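Local coordinates for protein suppressor of fused homolog (Drosophila melanogaster, PDB 6LPH) that probably sequesters DNA-binding transcription factors, its N-terminal part being captured here in complex with Fused, at residues F102-R107 against N148-G153; A133-A138 against I156-S161; Q195-F200 against G214-L219. All coordinates share one frame; numbering follows the deposited sequence.

Contact 1: F102-R107 against N148-G153; sequences FELTFR and NGLCFG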
loop_
_atom_site.group_PDB
_atom_site.type_symbol
_atom_site.label_atom_id
_atom_site.label_comp_id
_atom_site.label_asym_id
_atom_site.label_seq_id
_atom_site.Cartn_x
_atom_site.Cartn_y
_atom_site.Cartn_z
ATOM N N PHE A 102 0.171 6.603 -11.147
ATOM C CA PHE A 102 0.658 6.241 -9.830
ATOM C C PHE A 102 0.550 4.731 -9.572
ATOM O O PHE A 102 -0.125 4.022 -10.339
ATOM C CB PHE A 102 -0.107 7.034 -8.748
ATOM C CG PHE A 102 -1.541 6.603 -8.581
ATOM C CD1 PHE A 102 -1.894 5.670 -7.619
ATOM C CD2 PHE A 102 -2.530 7.123 -9.409
ATOM C CE1 PHE A 102 -3.214 5.278 -7.462
ATOM C CE2 PHE A 102 -3.841 6.719 -9.267
ATOM C CZ PHE A 102 -4.182 5.798 -8.299
ATOM N N GLU A 103 1.263 4.252 -8.541
ATOM C CA GLU A 103 0.992 2.946 -7.945
ATOM C C GLU A 103 0.771 3.158 -6.466
ATOM O O GLU A 103 1.164 4.192 -5.909
ATOM C CB GLU A 103 2.123 1.907 -8.178
ATOM C CG GLU A 103 2.329 1.523 -9.670
ATOM C CD GLU A 103 1.241 0.638 -10.268
ATOM O OE1 GLU A 103 0.264 0.212 -9.559
ATOM O OE2 GLU A 103 1.392 0.317 -11.472
ATOM N N LEU A 104 0.125 2.165 -5.840
ATOM C CA LEU A 104 -0.141 2.205 -4.424
ATOM C C LEU A 104 0.990 1.559 -3.618
ATOM O O LEU A 104 1.528 0.504 -4.021
ATOM C CB LEU A 104 -1.413 1.417 -4.124
ATOM C CG LEU A 104 -2.687 2.006 -4.774
ATOM C CD1 LEU A 104 -3.863 1.051 -4.612
ATOM C CD2 LEU A 104 -3.018 3.377 -4.174
ATOM N N THR A 105 1.347 2.185 -2.493
ATOM C CA THR A 105 2.188 1.521 -1.500
ATOM C C THR A 105 1.518 1.501 -0.110
ATOM O O THR A 105 0.549 2.239 0.143
ATOM C CB THR A 105 3.620 2.087 -1.415
ATOM O OG1 THR A 105 3.616 3.297 -0.664
ATOM C CG2 THR A 105 4.220 2.381 -2.842
ATOM N N PHE A 106 2.025 0.655 0.779
ATOM C CA PHE A 106 1.449 0.588 2.125
ATOM C C PHE A 106 2.557 0.104 3.063
ATOM O O PHE A 106 3.376 -0.738 2.676
ATOM C CB PHE A 106 0.252 -0.350 2.098
ATOM C CG PHE A 106 -0.451 -0.543 3.444
ATOM C CD1 PHE A 106 -1.002 0.550 4.142
ATOM C CD2 PHE A 106 -0.623 -1.819 3.964
ATOM C CE1 PHE A 106 -1.689 0.386 5.340
ATOM C CE2 PHE A 106 -1.342 -2.010 5.178
ATOM C CZ PHE A 106 -1.853 -0.903 5.869
ATOM N N ARG A 107 2.642 0.715 4.242
ATOM C CA ARG A 107 3.639 0.300 5.246
ATOM C C ARG A 107 2.921 -0.211 6.476
ATOM O O ARG A 107 2.142 0.514 7.128
ATOM C CB ARG A 107 4.589 1.422 5.599
ATOM C CG ARG A 107 5.442 1.852 4.372
ATOM C CD ARG A 107 6.409 2.956 4.723
ATOM N NE ARG A 107 7.099 3.447 3.521
ATOM C CZ ARG A 107 8.195 2.884 2.999
ATOM N NH1 ARG A 107 8.769 1.815 3.607
ATOM N NH2 ARG A 107 8.764 3.408 1.903
ATOM N N ASN A 148 -11.075 8.623 -10.823
ATOM C CA ASN A 148 -10.220 9.546 -10.055
ATOM C C ASN A 148 -8.906 8.855 -9.660
ATOM O O ASN A 148 -8.928 7.772 -9.075
ATOM C CB ASN A 148 -10.870 10.098 -8.750
ATOM C CG ASN A 148 -12.403 10.140 -8.762
ATOM O OD1 ASN A 148 -13.042 10.576 -9.726
ATOM N ND2 ASN A 148 -12.997 9.726 -7.638
ATOM N N GLY A 149 -7.775 9.476 -9.985
ATOM C CA GLY A 149 -6.474 9.058 -9.472
ATOM C C GLY A 149 -6.336 9.575 -8.036
ATOM O O GLY A 149 -7.236 10.233 -7.511
ATOM N N LEU A 150 -5.222 9.275 -7.387
ATOM C CA LEU A 150 -5.011 9.738 -6.021
ATOM C C LEU A 150 -3.866 10.710 -6.031
ATOM O O LEU A 150 -2.937 10.521 -6.806
ATOM C CB LEU A 150 -4.681 8.558 -5.111
ATOM C CG LEU A 150 -5.825 7.540 -4.932
ATOM C CD1 LEU A 150 -5.326 6.298 -4.196
ATOM C CD2 LEU A 150 -6.981 8.175 -4.170
ATOM N N CYS A 151 -3.954 11.756 -5.205
ATOM C CA CYS A 151 -2.884 12.751 -5.049
ATOM C C CYS A 151 -2.437 12.786 -3.580
ATOM O O CYS A 151 -3.204 12.428 -2.678
ATOM C CB CYS A 151 -3.350 14.167 -5.438
ATOM S SG CYS A 151 -4.331 14.355 -6.959
ATOM N N PHE A 152 -1.220 13.251 -3.338
ATOM C CA PHE A 152 -0.732 13.429 -1.967
ATOM C C PHE A 152 -1.618 14.419 -1.198
ATOM O O PHE A 152 -1.935 15.508 -1.687
ATOM C CB PHE A 152 0.734 13.870 -1.952
ATOM C CG PHE A 152 1.597 13.104 -2.907
ATOM C CD1 PHE A 152 1.497 11.705 -2.996
ATOM C CD2 PHE A 152 2.504 13.778 -3.748
ATOM C CE1 PHE A 152 2.293 10.989 -3.894
ATOM C CE2 PHE A 152 3.304 13.065 -4.649
ATOM C CZ PHE A 152 3.202 11.675 -4.723
ATOM N N GLY A 153 -2.038 14.010 -0.015
ATOM C CA GLY A 153 -2.933 14.821 0.777
ATOM C C GLY A 153 -4.387 14.361 0.702
ATOM O O GLY A 153 -5.171 14.763 1.544
#

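Contact 2: A133-A138 against I156-S161; sequences ANLLQA and IPWRKS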
loop_
_atom_site.group_PDB
_atom_site.type_symbol
_atom_site.label_atom_id
_atom_site.label_comp_id
_atom_site.label_asym_id
_atom_site.label_seq_id
_atom_site.Cartn_x
_atom_site.Cartn_y
_atom_site.Cartn_z
ATOM N N ALA A 133 -2.832 -7.013 0.294
ATOM C CA ALA A 133 -3.044 -7.201 -1.141
ATOM C C ALA A 133 -4.507 -7.019 -1.564
ATOM O O ALA A 133 -4.746 -6.369 -2.578
ATOM C CB ALA A 133 -2.500 -8.558 -1.612
ATOM N N ASN A 134 -5.454 -7.602 -0.810
ATOM C CA ASN A 134 -6.901 -7.333 -0.963
ATOM C C ASN A 134 -7.230 -5.874 -0.851
ATOM O O ASN A 134 -8.066 -5.384 -1.592
ATOM C CB ASN A 134 -7.728 -7.972 0.158
ATOM C CG ASN A 134 -7.829 -9.462 0.047
ATOM O OD1 ASN A 134 -8.048 -10.131 1.058
ATOM N ND2 ASN A 134 -7.681 -9.998 -1.158
ATOM N N LEU A 135 -6.631 -5.200 0.134
ATOM C CA LEU A 135 -6.889 -3.803 0.365
ATOM C C LEU A 135 -6.456 -3.000 -0.882
ATOM O O LEU A 135 -7.245 -2.175 -1.397
ATOM C CB LEU A 135 -6.137 -3.312 1.619
ATOM C CG LEU A 135 -6.206 -1.785 1.834
ATOM C CD1 LEU A 135 -7.622 -1.318 2.126
ATOM C CD2 LEU A 135 -5.231 -1.328 2.928
ATOM N N LEU A 136 -5.234 -3.255 -1.375
ATOM C CA LEU A 136 -4.762 -2.542 -2.555
ATOM C C LEU A 136 -5.568 -2.885 -3.803
ATOM O O LEU A 136 -5.823 -1.993 -4.593
ATOM C CB LEU A 136 -3.255 -2.769 -2.824
ATOM C CG LEU A 136 -2.314 -2.426 -1.649
ATOM C CD1 LEU A 136 -0.852 -2.598 -2.013
ATOM C CD2 LEU A 136 -2.583 -1.009 -1.162
ATOM N N GLN A 137 -5.987 -4.148 -3.970
ATOM C CA GLN A 137 -6.850 -4.489 -5.119
ATOM C C GLN A 137 -8.147 -3.691 -5.069
ATOM O O GLN A 137 -8.587 -3.163 -6.097
ATOM C CB GLN A 137 -7.180 -5.973 -5.218
ATOM C CG GLN A 137 -6.020 -6.888 -5.500
ATOM C CD GLN A 137 -5.538 -6.841 -6.949
ATOM O OE1 GLN A 137 -6.024 -6.036 -7.772
ATOM N NE2 GLN A 137 -4.568 -7.718 -7.269
ATOM N N ALA A 138 -8.729 -3.591 -3.874
ATOM C CA ALA A 138 -10.011 -2.922 -3.680
ATOM C C ALA A 138 -9.852 -1.407 -3.928
ATOM O O ALA A 138 -10.724 -0.775 -4.541
ATOM C CB ALA A 138 -10.568 -3.190 -2.277
ATOM N N ILE A 156 -9.400 8.892 1.683
ATOM C CA ILE A 156 -10.346 7.951 1.138
ATOM C C ILE A 156 -11.256 7.517 2.295
ATOM O O ILE A 156 -10.788 6.828 3.219
ATOM C CB ILE A 156 -9.673 6.715 0.500
ATOM C CG1 ILE A 156 -8.618 7.141 -0.540
ATOM C CG2 ILE A 156 -10.759 5.796 -0.077
ATOM C CD1 ILE A 156 -7.729 6.025 -1.085
ATOM N N PRO A 157 -12.539 7.924 2.253
ATOM C CA PRO A 157 -13.452 7.560 3.346
ATOM C C PRO A 157 -13.932 6.128 3.152
ATOM O O PRO A 157 -15.086 5.891 2.759
ATOM C CB PRO A 157 -14.600 8.562 3.217
ATOM C CG PRO A 157 -14.593 9.004 1.791
ATOM C CD PRO A 157 -13.182 8.810 1.256
ATOM N N TRP A 158 -13.009 5.202 3.430
ATOM C CA TRP A 158 -13.184 3.753 3.269
ATOM C C TRP A 158 -14.267 3.189 4.141
ATOM O O TRP A 158 -15.012 2.280 3.737
ATOM C CB TRP A 158 -11.863 3.076 3.607
ATOM C CG TRP A 158 -11.677 1.735 2.947
ATOM C CD1 TRP A 158 -11.450 0.513 3.569
ATOM C CD2 TRP A 158 -11.659 1.441 1.515
ATOM N NE1 TRP A 158 -11.284 -0.485 2.648
ATOM C CE2 TRP A 158 -11.415 -0.010 1.399
ATOM C CE3 TRP A 158 -11.812 2.201 0.349
ATOM C CZ2 TRP A 158 -11.344 -0.655 0.160
ATOM C CZ3 TRP A 158 -11.736 1.537 -0.894
ATOM C CH2 TRP A 158 -11.502 0.152 -0.985
ATOM N N ARG A 159 -14.361 3.730 5.350
ATOM C CA ARG A 159 -15.399 3.346 6.332
ATOM C C ARG A 159 -15.443 1.866 6.697
ATOM O O ARG A 159 -16.523 1.317 6.871
ATOM C CB ARG A 159 -16.820 3.797 5.889
ATOM C CG ARG A 159 -16.948 5.289 5.615
ATOM C CD ARG A 159 -16.622 6.110 6.848
ATOM N NE ARG A 159 -16.943 7.505 6.628
ATOM C CZ ARG A 159 -16.680 8.493 7.478
ATOM N NH1 ARG A 159 -16.032 8.260 8.626
ATOM N NH2 ARG A 159 -17.018 9.732 7.144
ATOM N N LYS A 160 -14.289 1.208 6.770
ATOM C CA LYS A 160 -14.219 -0.159 7.299
ATOM C C LYS A 160 -12.776 -0.535 7.587
ATOM O O LYS A 160 -11.844 -0.029 6.938
ATOM C CB LYS A 160 -14.895 -1.185 6.382
ATOM C CG LYS A 160 -14.409 -1.151 4.962
ATOM C CD LYS A 160 -15.438 -1.661 3.948
ATOM C CE LYS A 160 -14.860 -1.560 2.532
ATOM N NZ LYS A 160 -14.851 -0.162 1.947
ATOM N N SER A 161 -12.581 -1.383 8.589
ATOM C CA SER A 161 -11.238 -1.753 8.993
ATOM C C SER A 161 -10.471 -2.244 7.788
ATOM O O SER A 161 -10.979 -3.015 6.969
ATOM C CB SER A 161 -11.248 -2.839 10.099
ATOM O OG SER A 161 -11.908 -3.996 9.637
#

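Contact 3: Q195-F200 against G214-L219; sequences QIVGVF and GVLNFL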
loop_
_atom_site.group_PDB
_atom_site.type_symbol
_atom_site.label_atom_id
_atom_site.label_comp_id
_atom_site.label_asym_id
_atom_site.label_seq_id
_atom_site.Cartn_x
_atom_site.Cartn_y
_atom_site.Cartn_z
ATOM N N GLN A 195 1.477 6.434 -1.130
ATOM C CA GLN A 195 1.439 5.577 0.046
ATOM C C GLN A 195 0.154 5.801 0.822
ATOM O O GLN A 195 -0.164 6.917 1.275
ATOM C CB GLN A 195 2.642 5.813 0.954
ATOM C CG GLN A 195 2.697 4.856 2.146
ATOM C CD GLN A 195 3.912 5.098 2.998
ATOM O OE1 GLN A 195 5.053 5.036 2.516
ATOM N NE2 GLN A 195 3.687 5.396 4.268
ATOM N N ILE A 196 -0.570 4.707 0.987
ATOM C CA ILE A 196 -1.803 4.708 1.739
ATOM C C ILE A 196 -1.449 4.662 3.231
ATOM O O ILE A 196 -0.518 3.947 3.632
ATOM C CB ILE A 196 -2.678 3.539 1.219
ATOM C CG1 ILE A 196 -3.607 4.026 0.103
ATOM C CG2 ILE A 196 -3.637 3.002 2.242
ATOM C CD1 ILE A 196 -3.047 5.052 -0.820
ATOM N N VAL A 197 -2.158 5.453 4.046
ATOM C CA VAL A 197 -1.920 5.512 5.516
ATOM C C VAL A 197 -3.247 5.319 6.236
ATOM O O VAL A 197 -4.166 6.091 6.020
ATOM C CB VAL A 197 -1.296 6.869 5.948
ATOM C CG1 VAL A 197 -1.014 6.937 7.463
ATOM C CG2 VAL A 197 -0.026 7.135 5.180
ATOM N N GLY A 198 -3.341 4.309 7.104
ATOM C CA GLY A 198 -4.586 4.084 7.839
ATOM C C GLY A 198 -4.720 5.140 8.925
ATOM O O GLY A 198 -3.738 5.489 9.582
ATOM N N VAL A 199 -5.933 5.654 9.109
ATOM C CA VAL A 199 -6.204 6.722 10.072
ATOM C C VAL A 199 -7.520 6.499 10.855
ATOM O O VAL A 199 -8.434 5.750 10.419
ATOM C CB VAL A 199 -6.221 8.143 9.424
ATOM C CG1 VAL A 199 -4.844 8.514 8.866
ATOM C CG2 VAL A 199 -7.292 8.261 8.334
ATOM N N PHE A 200 -7.622 7.207 11.976
ATOM C CA PHE A 200 -8.814 7.210 12.845
ATOM C C PHE A 200 -9.888 8.054 12.185
ATOM O O PHE A 200 -9.620 8.851 11.235
ATOM C CB PHE A 200 -8.476 7.840 14.219
ATOM C CG PHE A 200 -7.830 6.898 15.198
ATOM C CD1 PHE A 200 -8.449 6.619 16.417
ATOM C CD2 PHE A 200 -6.574 6.311 14.927
ATOM C CE1 PHE A 200 -7.850 5.751 17.330
ATOM C CE2 PHE A 200 -5.979 5.438 15.840
ATOM C CZ PHE A 200 -6.627 5.149 17.040
ATOM N N GLY A 214 -1.639 18.536 6.275
ATOM C CA GLY A 214 -1.455 19.011 7.659
ATOM C C GLY A 214 -1.678 17.891 8.687
ATOM O O GLY A 214 -0.944 17.788 9.681
ATOM N N VAL A 215 -2.674 17.037 8.458
ATOM C CA VAL A 215 -2.863 15.848 9.327
ATOM C C VAL A 215 -1.696 14.837 9.182
ATOM O O VAL A 215 -1.212 14.293 10.188
ATOM C CB VAL A 215 -4.234 15.153 9.099
ATOM C CG1 VAL A 215 -4.360 13.914 9.967
ATOM C CG2 VAL A 215 -5.384 16.117 9.380
ATOM N N LEU A 216 -1.249 14.582 7.949
ATOM C CA LEU A 216 -0.086 13.686 7.740
ATOM C C LEU A 216 1.149 14.223 8.460
ATOM O O LEU A 216 1.918 13.452 9.053
ATOM C CB LEU A 216 0.237 13.527 6.257
ATOM C CG LEU A 216 -0.813 12.735 5.474
ATOM C CD1 LEU A 216 -0.584 12.830 3.975
ATOM C CD2 LEU A 216 -0.913 11.278 5.940
ATOM N N ASN A 217 1.320 15.548 8.416
ATOM C CA ASN A 217 2.446 16.188 9.071
ATOM C C ASN A 217 2.408 15.971 10.568
ATOM O O ASN A 217 3.471 15.737 11.180
ATOM C CB ASN A 217 2.486 17.685 8.781
ATOM C CG ASN A 217 3.146 18.012 7.454
ATOM O OD1 ASN A 217 3.924 17.214 6.918
ATOM N ND2 ASN A 217 2.843 19.198 6.913
ATOM N N PHE A 218 1.199 16.028 11.147
ATOM C CA PHE A 218 1.009 15.730 12.581
ATOM C C PHE A 218 1.424 14.296 12.901
ATOM O O PHE A 218 2.153 14.062 13.869
ATOM C CB PHE A 218 -0.457 15.900 13.017
ATOM C CG PHE A 218 -0.940 17.326 13.068
ATOM C CD1 PHE A 218 -0.049 18.401 13.246
ATOM C CD2 PHE A 218 -2.319 17.594 12.970
ATOM C CE1 PHE A 218 -0.522 19.714 13.308
ATOM C CE2 PHE A 218 -2.797 18.904 13.043
ATOM C CZ PHE A 218 -1.894 19.961 13.196
ATOM N N LEU A 219 0.943 13.345 12.091
ATOM C CA LEU A 219 1.245 11.911 12.260
ATOM C C LEU A 219 2.737 11.573 12.211
ATOM O O LEU A 219 3.204 10.683 12.930
ATOM C CB LEU A 219 0.482 11.077 11.219
ATOM C CG LEU A 219 -1.060 11.108 11.282
ATOM C CD1 LEU A 219 -1.663 10.480 10.030
ATOM C CD2 LEU A 219 -1.566 10.380 12.520
#

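Contact 1: F102-R107 against N148-G153
The aromatic ring of Phe102 receives the chain at Gly149 and Leu150. Over one face sits Leu150 CB, 4.2 Å above the ring plane and displaced toward the rim rather than centred. At the CE2 corner the approach is made by backbone: CE2 lies 3.5 Å from Leu150 N and 3.5 Å from Gly149 CA, both reaching the ring at a slant. A glycine suits this corner, because a CB on Gly149 would come within 3.4 Å of Phe102 CE2, a tight fit. The ring is carried there by a first torsion of 71°, which sets CG between the backbone N and the carbonyl carbon. Leu150 then leans across the far end of the ring, the two side chains crossing obliquely, with Leu150 CG 4.1 Å from Phe102 CZ and Leu150 CD1 4.0 Å from Phe102 CE1. The same CD1 methyl also meets Leu104 CD2, two residues along the strand, at 3.7 Å, methyl to methyl, with the leucine side chains at about a right angle. No hydrogen bond joins the two segments, so their association is purely van der Waals in kind. Elsewhere the strand is held by polar bonds, Glu103 and Thr105 pairing through their backbones with strand 189-199 and Leu104 with Ser76. Phe102 also packs on Cys194 and Leu79, and Leu104 on Leu79 and Ile196, so Leu150 joins an apolar cluster with these residues. The arrangement is that of a connecting loop, after helix 131-146 and before the short outermost strand 155-156, laid over one face of the mixed beta sheet in the N-terminal part of Suppressor of fused.

Contact 2: A133-A138 against I156-S161
Trp158 presents the rim of its indole to helix 133-138, and Ala138 meets that rim from the side. Ala138 CB lies near the ring plane, 3.6 Å from Trp158 CZ2 and 3.7 Å from Trp158 CH2, so the methyl touches the edge of the six-membered ring. Leu135, one turn earlier, comes in obliquely at the pyrrole end: its CD1 is 3.8 Å from Trp158 NE1, and the two side chains slide past each other in opposite directions. Trp158 reaches the helix with CG anti to its own N (chi1 -155°). One indole face is covered by the loop itself, Lys160 folding back to place NZ 3.4 Å above the ring plane, over its centre. That ammonium group donates to Trp158 O at 3.0 Å, tilted 22° from the carbonyl plane, which ties the lysine over the ring. Replacing Trp158 with an alanine would probably leave Leu135 CD1 and Ala138 CB without their indole partner and open a gap beside the helix. Trp158 is the last residue of an inverse gamma turn centred on Pro157; the loop after strand 155-156 thus packs its tryptophan against the flank of helix 131-146, whose Asn134 and Gln137 pack on the bound peptide.

Contact 3: Q195-F200 against G214-L219
Leu216 and Leu219 carry helix 214-219 onto Val197 and Val199 of the strand, and the polar atoms of the helix take no part. At the start of the segment, Gly214 O accepts the backbone bond from Phe218 N at 3.1 Å. Val215 turns back along its own helix, where it packs on Gln206, Ala207 and Trp210. Leu216 is the first residue to touch the strand: its CD2 methyl lies 4.3 Å from Val197 CG2, a loose contact between branch ends. Segments 195-199 and 214-219 run at 77° to each other, their axes 11.3 Å apart at closest approach. Strand 189-199 passes almost directly into helix 201-219, Phe200 taking the N-cap position, so this is a beta-alpha unit whose helix packs back, through its last turns, on the sheet it has just left. Phe218 points elsewhere, its ring lying over Gly214 O, which stands 3.4 Å above the ring plane toward the rim; the ring also meets Trp210 and packs on Phe241. Leu219, one turn beyond Leu216, makes the closest approach of the contact: its CD1 is 3.9 Å from Val199 CG1, the two side chains crossing at about a right angle. CG1 of Val199 stands anti to the carbonyl carbon (chi1 -64°), and it is this branch that meets the leucine. The same Leu219 CD1 comes within 4.4 Å of Val197 CG1, bridging two valines that point to one side of the strand. At its backbone Leu219 offers O to Thr225 OG1, while its side chain also packs on Val240 of the short helix 240-243.

Contact 3 is wholly buried and aliphatic alone. Contacts 1 and 2 are only partly buried, Gly149, Leu150 and Trp158, with Ala138 of the helix, lying nearer the surface, and both bring in an aromatic: a phenyl ring against loop backbone and leucine in contact 1, an indole edge including NE1 in contact 2. Contacts 1 and 3 draw on neighbouring strands of one sheet, 97-109 and 189-199, joined by the Thr105 O to Ile196 N pairing at 2.8 Å, and use opposite faces of it. Contact 2 shares the loop's side, touching contact 1 at Leu104 CD1 to Leu136 O (3.6 Å) and Leu150 CD2 to Ile156 CD1 (3.8 Å). Contacts 2 and 3 do not meet.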